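PDB 4UZG: surface protein SPB1, which probably forms the backbone of the group B Streptococcus type 2b pilus, as the subunit that sortases would join into a covalent fibre. Local coordinates for residues 18-23 / 124-129; 55-60 / 91-96; 186-191 / 217-222; 172-177 / 223-228; 97-102 / 114-119. All blocks are in the same frame, centred on the assembly; numbering follows the deposited sequence. Where two conformers were deposited one is given.

Overall arrangement
Contacts 1, 2 and 5 belong to the N-terminal half of the elongated chain, contacts 3 and 4 to the prealbumin-like half on the other side of its centre. Contact 1 is backbone pairing of adjacent strands, with one buried and one partly exposed face. Contact 2, about 9 Å from it between centres, is wholly buried and purely side-chain packing. Contact 5, in a long loop, mixes aromatic packing with a carboxylate-centred network nearer the surface. Contacts 3 and 4 lie about 8 Å apart between centres and are both antiparallel pairings; they meet through Ile226 and Lys175, whose side chains pack on Thr220.

Contact 1: 18-23 / 124-129; sequences KYTITY and TVTYTG
Thr124 pairs with Thr22 in a regular antiparallel strand pairing, where threonines fill non-hydrogen-bonded positions and Ile21-Val125 and Tyr19-Tyr127 are the hydrogen-bonded pairs. Its methyl CG2 leans past Thr22 to meet CG2 of Thr20 at 3.7 Å. Val125 turns to the opposite, buried face; its O accepts from Ile21 N at 2.8 Å. At Thr126 the CG2 branch lies alongside Thr20, and a chi1 of 65° sets OG1 on the side of Lys18. In the conformer given here, one of two, Lys18 NZ donates at 2.7 Å to a water that Thr126 OG1 also binds. Tyr127 carries the buried face. Its ring is nearly parallel to that of Tyr19, planes 8° apart, but slid so far that Tyr19 CB sits over it, 3.6 Å from the ring centroid, and Tyr127 OH covers the rim of the Tyr19 ring. Ile21 CD1 closes on the edge of Tyr127 at CE1. Thr128 turns OG1 to Asn53, and Gly129 N comes to the Tyr19 ring edge. Strands 4-6 and 50-62 flank the pair in the sheet, while Tyr19 and Ile21 pack onto strand 146-153 across the interior.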
# COMPACT_ATOMS: atom_id res chain seq x y z
N LYS A 18 -2.35 5.01 -5.04
CA LYS A 18 -2.05 6.22 -5.81
C LYS A 18 -0.98 7.01 -5.11
O LYS A 18 -1.13 7.42 -3.95
CB LYS A 18 -3.27 7.10 -6.06
CG LYS A 18 -2.91 8.20 -7.04
CD LYS A 18 -4.12 8.89 -7.65
CE LYS A 18 -3.76 9.59 -8.97
NZ LYS A 18 -3.37 8.60 -10.02
N TYR A 19 0.11 7.18 -5.84
CA TYR A 19 1.27 7.92 -5.39
C TYR A 19 1.28 9.33 -5.97
O TYR A 19 0.87 9.54 -7.12
CB TYR A 19 2.53 7.25 -5.91
CG TYR A 19 2.88 5.90 -5.32
CD1 TYR A 19 3.68 5.81 -4.20
CD2 TYR A 19 2.46 4.72 -5.91
CE1 TYR A 19 4.08 4.59 -3.69
CE2 TYR A 19 2.85 3.48 -5.40
CZ TYR A 19 3.66 3.41 -4.30
OH TYR A 19 4.05 2.17 -3.86
N THR A 20 1.79 10.28 -5.18
CA THR A 20 2.01 11.64 -5.62
C THR A 20 3.43 12.08 -5.26
O THR A 20 3.82 11.98 -4.10
CB THR A 20 1.00 12.62 -4.98
OG1 THR A 20 -0.33 12.18 -5.30
CG2 THR A 20 1.18 14.03 -5.53
N ILE A 21 4.17 12.54 -6.27
CA ILE A 21 5.49 13.13 -6.07
C ILE A 21 5.33 14.62 -6.33
O ILE A 21 4.83 15.01 -7.39
CB ILE A 21 6.51 12.57 -7.07
CG1 ILE A 21 6.67 11.06 -6.90
CG2 ILE A 21 7.84 13.30 -6.90
CD1 ILE A 21 7.33 10.41 -8.11
N THR A 22 5.76 15.45 -5.40
CA THR A 22 5.62 16.91 -5.48
C THR A 22 7.00 17.55 -5.29
O THR A 22 7.71 17.20 -4.33
CB THR A 22 4.60 17.43 -4.39
OG1 THR A 22 3.33 16.78 -4.55
CG2 THR A 22 4.41 18.94 -4.45
N TYR A 23 7.36 18.49 -6.17
CA TYR A 23 8.61 19.23 -6.08
C TYR A 23 8.27 20.69 -6.29
O TYR A 23 7.84 21.09 -7.36
CB TYR A 23 9.56 18.74 -7.15
CG TYR A 23 10.90 19.42 -7.19
CD1 TYR A 23 11.93 18.99 -6.38
CD2 TYR A 23 11.15 20.41 -8.12
CE1 TYR A 23 13.18 19.55 -6.47
CE2 TYR A 23 12.40 21.01 -8.21
CZ TYR A 23 13.41 20.57 -7.38
OH TYR A 23 14.65 21.14 -7.49
N THR A 124 4.38 18.12 -10.31
CA THR A 124 3.66 17.04 -9.66
C THR A 124 3.61 15.85 -10.63
O THR A 124 3.25 16.01 -11.79
CB THR A 124 2.22 17.44 -9.24
OG1 THR A 124 2.28 18.66 -8.51
CG2 THR A 124 1.57 16.39 -8.39
N VAL A 125 3.94 14.67 -10.12
CA VAL A 125 3.74 13.43 -10.85
C VAL A 125 2.84 12.54 -10.00
O VAL A 125 3.20 12.19 -8.87
CB VAL A 125 5.07 12.70 -11.14
CG1 VAL A 125 4.83 11.35 -11.83
CG2 VAL A 125 6.01 13.57 -11.96
N THR A 126 1.70 12.16 -10.53
CA THR A 126 0.88 11.15 -9.90
C THR A 126 0.96 9.88 -10.73
O THR A 126 1.10 9.93 -11.96
CB THR A 126 -0.57 11.58 -9.75
OG1 THR A 126 -1.17 11.74 -11.03
CG2 THR A 126 -0.69 12.84 -8.95
N TYR A 127 0.89 8.73 -10.07
CA TYR A 127 0.90 7.45 -10.76
C TYR A 127 0.34 6.41 -9.80
O TYR A 127 0.12 6.71 -8.62
CB TYR A 127 2.33 7.08 -11.23
CG TYR A 127 3.29 6.73 -10.10
CD1 TYR A 127 4.01 7.70 -9.43
CD2 TYR A 127 3.45 5.41 -9.71
CE1 TYR A 127 4.87 7.36 -8.39
CE2 TYR A 127 4.31 5.06 -8.67
CZ TYR A 127 5.01 6.05 -8.02
OH TYR A 127 5.88 5.75 -6.98
N THR A 128 0.11 5.20 -10.29
CA THR A 128 -0.42 4.16 -9.45
C THR A 128 0.42 2.89 -9.50
O THR A 128 1.23 2.67 -10.42
CB THR A 128 -1.88 3.82 -9.81
OG1 THR A 128 -1.90 3.33 -11.15
CG2 THR A 128 -2.79 5.01 -9.67
N GLY A 129 0.22 2.06 -8.48
CA GLY A 129 0.73 0.71 -8.43
C GLY A 129 -0.31 -0.18 -7.76
O GLY A 129 -1.34 0.30 -7.29
O HOH W 1 -2.00 9.39 -12.22

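Contact 2: 55-60 / 91-96; sequences GSYEVT and FTITIP
Tyr57 presents its ring edge to the face of Phe91, an edge-to-face aromatic pair with planes 60° apart. CE1 of Tyr57 stands over the centre of the Phe91 ring, 3.6 Å from CD2, and the two side chains slide past each other in opposite directions. Tyr57 OH passes 3.4 Å from Phe91 CB and is hydrogen-bonded to Glu86, which gives the hydroxyl of this buried tyrosine a polar partner. Over one face of the Tyr57 ring sits the end of Ile93, with its CD1 3.9 Å from Tyr57 CD1. Two residues on, Val59 uses both methyls: CG2 meets Ile93 CD1 tip to tip at 4.1 Å, and CG1 runs past Ile95 CD1 at 3.9 Å. The backbones share no hydrogen bond, and the nearest CA atoms, those of Val59 and Ile93, are 9.1 Å apart, too far for strand pairing, so side chains alone make this piece of hydrophobic core. Along the sheet, strands 68-73 and 81-87 come between 50-62 and 90-96 and bring Leu71, Tyr82 and Leu84 against the same side chains, while Tyr127 of strand 121-131 meets Phe91 edge-to-face.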
# COMPACT_ATOMS: atom_id res chain seq x y z
N GLY A 55 2.61 3.48 -17.46
CA GLY A 55 1.73 4.32 -18.23
C GLY A 55 0.65 5.04 -17.43
O GLY A 55 -0.24 5.64 -18.03
N SER A 56 0.72 5.04 -16.10
CA SER A 56 -0.35 5.60 -15.28
C SER A 56 -0.11 7.07 -14.89
O SER A 56 -0.88 7.62 -14.10
CB SER A 56 -0.55 4.75 -14.03
OG SER A 56 0.59 4.79 -13.18
N TYR A 57 0.92 7.70 -15.43
CA TYR A 57 1.34 9.03 -14.96
C TYR A 57 0.42 10.15 -15.38
O TYR A 57 -0.12 10.16 -16.49
CB TYR A 57 2.76 9.39 -15.49
CG TYR A 57 3.68 8.23 -15.40
CD1 TYR A 57 4.26 7.88 -14.20
CD2 TYR A 57 3.87 7.41 -16.49
CE1 TYR A 57 5.01 6.73 -14.06
CE2 TYR A 57 4.64 6.25 -16.38
CZ TYR A 57 5.18 5.90 -15.15
OH TYR A 57 5.91 4.76 -15.00
N GLU A 58 0.29 11.11 -14.48
CA GLU A 58 -0.19 12.44 -14.82
C GLU A 58 0.90 13.39 -14.35
O GLU A 58 1.26 13.39 -13.16
CB GLU A 58 -1.53 12.75 -14.17
CG GLU A 58 -2.08 14.10 -14.55
CD GLU A 58 -3.25 14.01 -15.50
OE1 GLU A 58 -3.32 13.03 -16.27
OE2 GLU A 58 -4.11 14.92 -15.48
N VAL A 59 1.42 14.19 -15.27
CA VAL A 59 2.56 15.06 -15.00
C VAL A 59 2.10 16.50 -15.24
O VAL A 59 1.66 16.83 -16.33
CB VAL A 59 3.76 14.73 -15.91
CG1 VAL A 59 4.95 15.57 -15.51
CG2 VAL A 59 4.09 13.23 -15.86
N THR A 60 2.22 17.34 -14.22
CA THR A 60 1.80 18.72 -14.32
C THR A 60 2.85 19.68 -13.77
O THR A 60 3.66 19.34 -12.90
CB THR A 60 0.47 18.98 -13.56
OG1 THR A 60 0.67 18.70 -12.18
CG2 THR A 60 -0.70 18.18 -14.10
N PHE A 91 10.77 3.92 -12.88
CA PHE A 91 10.63 4.86 -13.98
C PHE A 91 11.51 6.09 -13.77
O PHE A 91 11.86 6.45 -12.64
CB PHE A 91 9.18 5.27 -14.21
CG PHE A 91 8.55 6.10 -13.12
CD1 PHE A 91 8.70 7.47 -13.10
CD2 PHE A 91 7.81 5.50 -12.10
CE1 PHE A 91 8.11 8.24 -12.12
CE2 PHE A 91 7.21 6.26 -11.10
CZ PHE A 91 7.36 7.64 -11.10
N THR A 92 11.81 6.73 -14.89
CA THR A 92 12.46 8.02 -14.94
C THR A 92 11.69 8.91 -15.90
O THR A 92 11.46 8.53 -17.05
CB THR A 92 13.92 7.90 -15.44
OG1 THR A 92 14.63 7.02 -14.58
CG2 THR A 92 14.60 9.25 -15.48
N ILE A 93 11.32 10.09 -15.42
CA ILE A 93 10.65 11.11 -16.22
C ILE A 93 11.58 12.31 -16.35
O ILE A 93 12.08 12.81 -15.35
CB ILE A 93 9.31 11.51 -15.58
CG1 ILE A 93 8.28 10.40 -15.84
CG2 ILE A 93 8.79 12.85 -16.13
CD1 ILE A 93 7.01 10.52 -15.05
N THR A 94 11.82 12.75 -17.58
CA THR A 94 12.68 13.91 -17.83
C THR A 94 11.81 14.99 -18.45
O THR A 94 11.20 14.77 -19.48
CB THR A 94 13.83 13.54 -18.76
OG1 THR A 94 14.57 12.47 -18.17
CG2 THR A 94 14.76 14.71 -18.99
N ILE A 95 11.77 16.15 -17.79
CA ILE A 95 10.94 17.26 -18.25
C ILE A 95 11.88 18.33 -18.84
O ILE A 95 12.63 18.98 -18.11
CB ILE A 95 10.13 17.87 -17.09
CG1 ILE A 95 9.24 16.80 -16.44
CG2 ILE A 95 9.31 19.05 -17.61
CD1 ILE A 95 8.49 17.29 -15.21
N PRO A 96 11.86 18.52 -20.16
CA PRO A 96 12.68 19.60 -20.73
C PRO A 96 12.15 20.96 -20.23
O PRO A 96 10.95 21.17 -20.12
CB PRO A 96 12.51 19.42 -22.25
CG PRO A 96 11.23 18.73 -22.41
CD PRO A 96 11.10 17.82 -21.21

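Contact 3: 186-191 / 217-222; sequences GAIFVL and EYTTGA
Thr220 meets the start of 186-191 with three polar groups. Its O accepts an almost straight hydrogen bond from Gly186 N, with an angle of 178° at the hydrogen. Its N donates to Ala187 O at 2.8 Å. A chi1 of 61° sets OG1 between its own backbone N and carbonyl carbon, where it accepts a more bent bond from Ala187 N at 3.0 Å. Beyond this turn the pairing becomes a regular antiparallel bridge, with Phe189 and Tyr218 exchanging two backbone bonds. The side chains of Ile188, Thr219 and Glu217 build one face. Ile188 CG2 lies against Glu217 CB at 3.7 Å, and the extended glutamate chain runs alongside Val190, whose CG1 is 4.1 Å from Glu217 CG. Thr219 touches with both branches, CG2 meeting Gly186 CA at 3.7 Å and OG1 facing Ile188 CG1. Tyr218 points to the other side, where the edge of its ring comes near Phe189 O. In the next shell, Thr220 OG1 is hydrogen-bonded to Leu184 O, its strongest polar partner, and Ile226 packs on Phe189, Tyr218 and Thr220. Within the prealbumin-like domain, 218-219 is a short outer strand; 188-192 lies between it and 234-240, followed by 254-258, while strand 225-231 supplies Ile226 from the neighbouring sheet.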
# COMPACT_ATOMS: atom_id res chain seq x y z
N GLY A 186 -8.23 -27.34 13.89
CA GLY A 186 -9.33 -27.87 13.12
C GLY A 186 -10.58 -27.02 13.06
O GLY A 186 -11.53 -27.42 12.39
N ALA A 187 -10.62 -25.88 13.75
CA ALA A 187 -11.76 -24.97 13.60
C ALA A 187 -11.66 -24.29 12.25
O ALA A 187 -10.56 -23.98 11.80
CB ALA A 187 -11.74 -23.93 14.69
N ILE A 188 -12.81 -24.04 11.62
CA ILE A 188 -12.85 -23.37 10.34
C ILE A 188 -13.52 -22.01 10.52
O ILE A 188 -14.63 -21.94 11.07
CB ILE A 188 -13.59 -24.18 9.25
CG1 ILE A 188 -12.96 -25.58 9.13
CG2 ILE A 188 -13.59 -23.43 7.91
CD1 ILE A 188 -13.69 -26.49 8.17
N PHE A 189 -12.86 -20.96 10.03
CA PHE A 189 -13.38 -19.60 10.05
C PHE A 189 -13.41 -19.02 8.66
O PHE A 189 -12.59 -19.35 7.79
CB PHE A 189 -12.49 -18.70 10.91
CG PHE A 189 -12.64 -18.90 12.39
CD1 PHE A 189 -11.95 -19.93 13.04
CD2 PHE A 189 -13.49 -18.12 13.14
CE1 PHE A 189 -12.09 -20.12 14.39
CE2 PHE A 189 -13.64 -18.33 14.49
CZ PHE A 189 -12.95 -19.34 15.12
N VAL A 190 -14.33 -18.08 8.48
CA VAL A 190 -14.28 -17.11 7.40
C VAL A 190 -14.22 -15.71 8.03
O VAL A 190 -14.59 -15.53 9.20
CB VAL A 190 -15.47 -17.25 6.42
CG1 VAL A 190 -15.42 -18.61 5.73
CG2 VAL A 190 -16.82 -17.03 7.09
N LEU A 191 -13.75 -14.75 7.25
CA LEU A 191 -13.61 -13.37 7.71
C LEU A 191 -14.64 -12.50 7.01
O LEU A 191 -14.72 -12.49 5.78
CB LEU A 191 -12.21 -12.83 7.44
CG LEU A 191 -11.90 -11.48 8.10
CD1 LEU A 191 -11.80 -11.63 9.60
CD2 LEU A 191 -10.61 -10.89 7.54
N GLU A 217 -12.04 -20.41 3.29
CA GLU A 217 -12.10 -21.06 4.59
C GLU A 217 -10.70 -21.26 5.15
O GLU A 217 -9.83 -21.85 4.50
CB GLU A 217 -12.79 -22.42 4.48
CG GLU A 217 -14.27 -22.28 4.23
CD GLU A 217 -15.07 -23.58 4.36
OE1 GLU A 217 -14.46 -24.65 4.50
OE2 GLU A 217 -16.32 -23.53 4.35
N TYR A 218 -10.49 -20.79 6.38
CA TYR A 218 -9.23 -20.92 7.10
C TYR A 218 -9.42 -21.93 8.22
O TYR A 218 -10.36 -21.81 9.00
CB TYR A 218 -8.82 -19.56 7.68
CG TYR A 218 -8.43 -18.55 6.64
CD1 TYR A 218 -7.12 -18.48 6.18
CD2 TYR A 218 -9.36 -17.66 6.10
CE1 TYR A 218 -6.76 -17.53 5.21
CE2 TYR A 218 -9.01 -16.74 5.13
CZ TYR A 218 -7.69 -16.66 4.71
OH TYR A 218 -7.34 -15.74 3.73
N THR A 219 -8.49 -22.87 8.34
CA THR A 219 -8.51 -23.86 9.40
C THR A 219 -7.42 -23.58 10.42
O THR A 219 -6.26 -23.35 10.04
CB THR A 219 -8.32 -25.29 8.80
OG1 THR A 219 -9.38 -25.57 7.90
CG2 THR A 219 -8.36 -26.33 9.87
N THR A 220 -7.75 -23.63 11.70
CA THR A 220 -6.74 -23.42 12.74
C THR A 220 -5.75 -24.60 12.72
O THR A 220 -6.13 -25.77 12.60
CB THR A 220 -7.33 -23.21 14.13
OG1 THR A 220 -8.09 -24.37 14.50
CG2 THR A 220 -8.22 -21.97 14.17
N GLY A 221 -4.47 -24.25 12.78
CA GLY A 221 -3.42 -25.24 12.70
C GLY A 221 -3.22 -26.01 13.98
O GLY A 221 -3.94 -25.87 14.96
N ALA A 222 -2.17 -26.84 13.97
CA ALA A 222 -1.85 -27.66 15.12
C ALA A 222 -1.59 -26.81 16.36
O ALA A 222 -1.77 -27.28 17.48
CB ALA A 222 -0.63 -28.53 14.83

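Contact 4: 172-177 / 223-228; sequences TIKKID and DGIITI
Ile173 and Ile226 lie side by side, pointing the same way into the core of a prealbumin-like beta-sandwich, as in the Cna-B-type domains of Gram-positive pilins. CD1 of Ile173 is 4.0 Å from Ile226 CG2. Between these two residues the antiparallel strands exchange a pair of backbone hydrogen bonds, Ile173 N to Ile226 O being the shorter at 2.7 Å. On the other face Thr172 and Thr227 also lie side by side, and one water bridges their OG1 atoms. Ile225 crosses both neighbours: CG2 touches Thr172 CG2 at 3.7 Å, and a chi2 of -63° brings CD1 across to Lys174 CB at 3.6 Å. Lys174 leads its own tip away from the pair. Lys175 shares the buried side with Ile173; its N donates to Gly224 O, and its NZ is covalently linked to Asn279 CG, the intramolecular isopeptide bond that ties strand 169-177 to strand 273-279. Glu240 touches the same lysine, consistent with the acidic partner usual beside such bonds. At the entry to strand 225-231 an Asx turn forms, in which Ile225 N reaches Asp223 OD1 from above the carboxylate plane at 3.1 Å.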
# COMPACT_ATOMS: atom_id res chain seq x y z
N THR A 172 -3.85 -12.38 13.43
CA THR A 172 -3.45 -13.71 13.87
C THR A 172 -4.51 -14.20 14.87
O THR A 172 -4.64 -13.64 15.96
CB THR A 172 -2.07 -13.70 14.52
OG1 THR A 172 -1.12 -13.20 13.57
CG2 THR A 172 -1.65 -15.09 14.97
N ILE A 173 -5.30 -15.19 14.46
CA ILE A 173 -6.38 -15.73 15.26
C ILE A 173 -5.87 -16.91 16.05
O ILE A 173 -5.27 -17.82 15.48
CB ILE A 173 -7.53 -16.22 14.36
CG1 ILE A 173 -8.04 -15.12 13.42
CG2 ILE A 173 -8.68 -16.76 15.21
CD1 ILE A 173 -8.87 -15.67 12.23
N LYS A 174 -6.11 -16.92 17.36
CA LYS A 174 -5.82 -18.07 18.20
C LYS A 174 -7.11 -18.64 18.73
O LYS A 174 -7.88 -17.95 19.38
CB LYS A 174 -4.90 -17.75 19.37
CG LYS A 174 -4.56 -19.03 20.18
CD LYS A 174 -3.48 -18.82 21.23
CE LYS A 174 -3.92 -17.87 22.33
NZ LYS A 174 -2.81 -17.49 23.27
N LYS A 175 -7.32 -19.91 18.47
CA LYS A 175 -8.53 -20.60 18.90
C LYS A 175 -8.21 -21.44 20.13
O LYS A 175 -7.27 -22.24 20.10
CB LYS A 175 -8.98 -21.53 17.77
CG LYS A 175 -10.28 -22.20 18.01
CD LYS A 175 -11.30 -21.08 18.09
CE LYS A 175 -12.67 -21.53 18.32
NZ LYS A 175 -12.84 -22.21 19.62
N ILE A 176 -8.99 -21.25 21.19
CA ILE A 176 -8.78 -21.98 22.43
C ILE A 176 -10.09 -22.55 22.98
O ILE A 176 -11.18 -22.16 22.60
CB ILE A 176 -8.11 -21.10 23.51
CG1 ILE A 176 -9.05 -20.00 24.03
CG2 ILE A 176 -6.76 -20.56 23.03
CD1 ILE A 176 -8.53 -19.28 25.24
N ASP A 177 -9.92 -23.49 23.90
CA ASP A 177 -11.01 -23.93 24.78
C ASP A 177 -11.18 -22.87 25.88
O ASP A 177 -10.22 -22.53 26.56
CB ASP A 177 -10.59 -25.29 25.37
CG ASP A 177 -11.60 -25.89 26.31
OD1 ASP A 177 -12.05 -25.23 27.26
OD2 ASP A 177 -11.85 -27.10 26.12
N ASP A 223 -1.19 -25.55 16.14
CA ASP A 223 -0.95 -24.55 17.18
C ASP A 223 -2.17 -23.70 17.52
O ASP A 223 -2.08 -22.77 18.32
CB ASP A 223 0.23 -23.64 16.77
CG ASP A 223 0.01 -22.95 15.42
OD1 ASP A 223 -1.03 -23.17 14.77
OD2 ASP A 223 0.93 -22.19 14.98
N GLY A 224 -3.31 -24.01 16.93
CA GLY A 224 -4.52 -23.22 17.15
C GLY A 224 -4.62 -21.93 16.35
O GLY A 224 -5.53 -21.14 16.59
N ILE A 225 -3.71 -21.69 15.42
CA ILE A 225 -3.57 -20.39 14.80
C ILE A 225 -4.06 -20.38 13.35
O ILE A 225 -3.84 -21.33 12.58
CB ILE A 225 -2.10 -19.93 14.83
CG1 ILE A 225 -1.58 -19.83 16.27
CG2 ILE A 225 -1.90 -18.63 14.06
CD1 ILE A 225 -2.28 -18.83 17.08
N ILE A 226 -4.66 -19.24 12.97
CA ILE A 226 -4.84 -18.81 11.58
C ILE A 226 -4.16 -17.46 11.45
O ILE A 226 -4.39 -16.57 12.28
CB ILE A 226 -6.34 -18.62 11.25
CG1 ILE A 226 -7.07 -19.95 11.22
CG2 ILE A 226 -6.52 -17.89 9.90
CD1 ILE A 226 -8.57 -19.81 11.37
N THR A 227 -3.38 -17.27 10.38
CA THR A 227 -2.83 -15.95 10.07
C THR A 227 -3.40 -15.45 8.77
O THR A 227 -3.31 -16.13 7.74
CB THR A 227 -1.29 -16.01 10.01
OG1 THR A 227 -0.78 -16.56 11.22
CG2 THR A 227 -0.70 -14.63 9.82
N ILE A 228 -3.96 -14.24 8.78
CA ILE A 228 -4.45 -13.57 7.58
C ILE A 228 -3.64 -12.30 7.43
O ILE A 228 -3.72 -11.41 8.27
CB ILE A 228 -5.97 -13.27 7.63
CG1 ILE A 228 -6.77 -14.55 7.95
CG2 ILE A 228 -6.39 -12.64 6.32
CD1 ILE A 228 -8.26 -14.32 8.14
O HOH W 2 0.87 -14.99 12.76

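Contact 5: 97-102 / 114-119; sequences WAATNT and DFFYKG
Asp114 reaches across to Ala98, Ala99 and Thr100, and every atom of its side chain beyond CA finds something. CB sits 3.8 Å from the CB of Ala99. CG, which a chi1 of 57° turns toward the other segment, is backed by the same methyl. OD1 lies 3.5 Å from Ala98 CB and forms a salt bridge with Lys34. At the other tip OD2 takes a 2.7 Å hydrogen bond from Thr100 OG1 on its syn lone pair, and the two side chains cross at about a right angle. The backbone joins in: Ala99 N donates to Asp114 O, and Phe116 N to Trp97 O at 3.0 Å, both from above the carbonyl plane. Phe116 then sets one ring face over the backbone of Ala98, with CZ 3.4 Å from Ala98 C. Next along, Tyr117 turns the edge of its ring to the face of Trp97, planes 55° apart, and CD2 comes within 3.6 Å of Trp97 CZ3. A water accepts from Tyr117 N and probably donates to Trp97 O. Ala98 and Phe115 come together as a backbone bridge, on either side in sequence of residues 104-112, which are not modelled. The loop connects strand 90-96 to strand 121-131: Trp97 and Tyr117 pack on Ile61 of strand 50-62, Trp97 also meets Tyr38 of strand 37-43 edge-to-face, and Phe115 makes a cation-pi contact with Lys34 of strand 33-34.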
# COMPACT_ATOMS: atom_id res chain seq x y z
N TRP A 97 13.08 21.86 -19.97
CA TRP A 97 12.77 23.11 -19.28
C TRP A 97 13.09 24.33 -20.14
O TRP A 97 12.64 25.44 -19.84
CB TRP A 97 13.56 23.18 -17.96
CG TRP A 97 12.87 23.93 -16.87
CD1 TRP A 97 13.26 25.11 -16.31
CD2 TRP A 97 11.67 23.55 -16.20
NE1 TRP A 97 12.39 25.48 -15.34
CE2 TRP A 97 11.39 24.54 -15.25
CE3 TRP A 97 10.82 22.45 -16.29
CZ2 TRP A 97 10.29 24.48 -14.40
CZ3 TRP A 97 9.71 22.39 -15.46
CH2 TRP A 97 9.47 23.39 -14.52
N ALA A 98 13.87 24.13 -21.19
CA ALA A 98 14.27 25.22 -22.07
C ALA A 98 14.59 24.62 -23.43
O ALA A 98 14.88 23.43 -23.53
CB ALA A 98 15.50 25.98 -21.51
N ALA A 99 14.57 25.45 -24.47
CA ALA A 99 14.80 24.98 -25.83
C ALA A 99 16.24 24.56 -26.07
O ALA A 99 16.49 23.74 -26.95
CB ALA A 99 14.39 26.05 -26.84
N THR A 100 17.18 25.14 -25.33
CA THR A 100 18.61 24.80 -25.44
C THR A 100 19.25 24.76 -24.05
O THR A 100 18.66 25.26 -23.09
CB THR A 100 19.39 25.82 -26.29
OG1 THR A 100 19.38 27.09 -25.64
CG2 THR A 100 18.79 25.94 -27.68
N ASN A 101 20.46 24.22 -23.94
CA ASN A 101 21.07 24.00 -22.62
C ASN A 101 21.93 25.12 -22.04
O ASN A 101 22.23 25.10 -20.84
CB ASN A 101 21.91 22.73 -22.62
CG ASN A 101 21.15 21.54 -23.11
OD1 ASN A 101 19.93 21.53 -23.10
ND2 ASN A 101 21.87 20.53 -23.60
N THR A 102 22.32 26.07 -22.87
CA THR A 102 23.18 27.17 -22.43
C THR A 102 22.46 28.49 -22.67
O THR A 102 21.54 28.55 -23.49
CB THR A 102 24.51 27.16 -23.19
OG1 THR A 102 24.24 27.17 -24.59
CG2 THR A 102 25.30 25.92 -22.82
N ASP A 114 15.38 31.04 -23.51
CA ASP A 114 14.39 30.20 -24.19
C ASP A 114 13.71 29.20 -23.26
O ASP A 114 13.32 28.11 -23.69
CB ASP A 114 15.02 29.52 -25.41
CG ASP A 114 16.23 28.68 -25.07
OD1 ASP A 114 16.42 28.32 -23.89
OD2 ASP A 114 16.99 28.37 -26.02
N PHE A 115 13.57 29.60 -22.01
CA PHE A 115 12.82 28.82 -21.03
C PHE A 115 11.36 28.65 -21.42
O PHE A 115 10.73 29.58 -21.96
CB PHE A 115 12.87 29.52 -19.67
CG PHE A 115 14.26 29.61 -19.10
CD1 PHE A 115 14.91 28.47 -18.67
CD2 PHE A 115 14.93 30.83 -19.00
CE1 PHE A 115 16.18 28.53 -18.13
CE2 PHE A 115 16.21 30.89 -18.47
CZ PHE A 115 16.83 29.75 -18.04
N PHE A 116 10.79 27.50 -21.09
CA PHE A 116 9.38 27.24 -21.36
C PHE A 116 8.44 27.79 -20.30
O PHE A 116 7.28 28.10 -20.59
CB PHE A 116 9.11 25.74 -21.49
CG PHE A 116 9.95 25.04 -22.53
CD1 PHE A 116 10.30 25.66 -23.72
CD2 PHE A 116 10.37 23.74 -22.31
CE1 PHE A 116 11.07 24.99 -24.65
CE2 PHE A 116 11.13 23.06 -23.23
CZ PHE A 116 11.48 23.68 -24.42
N TYR A 117 8.93 27.88 -19.06
CA TYR A 117 8.11 28.18 -17.90
C TYR A 117 8.72 29.38 -17.20
O TYR A 117 9.90 29.73 -17.40
CB TYR A 117 8.02 26.95 -16.99
CG TYR A 117 7.64 25.71 -17.78
CD1 TYR A 117 6.40 25.60 -18.41
CD2 TYR A 117 8.54 24.66 -17.97
CE1 TYR A 117 6.07 24.49 -19.19
CE2 TYR A 117 8.21 23.54 -18.74
CZ TYR A 117 6.97 23.48 -19.35
OH TYR A 117 6.61 22.41 -20.14
N LYS A 118 7.91 30.07 -16.43
CA LYS A 118 8.40 31.24 -15.73
C LYS A 118 8.03 31.18 -14.27
O LYS A 118 7.10 30.45 -13.85
CB LYS A 118 7.91 32.53 -16.38
CG LYS A 118 6.43 32.60 -16.56
CD LYS A 118 6.00 33.90 -17.25
CE LYS A 118 4.48 34.03 -17.24
NZ LYS A 118 4.01 35.34 -17.80
N GLY A 119 8.82 31.91 -13.49
CA GLY A 119 8.61 32.02 -12.07
C GLY A 119 8.94 30.73 -11.35
O GLY A 119 9.81 29.96 -11.74
O HOH W 3 11.34 27.01 -17.96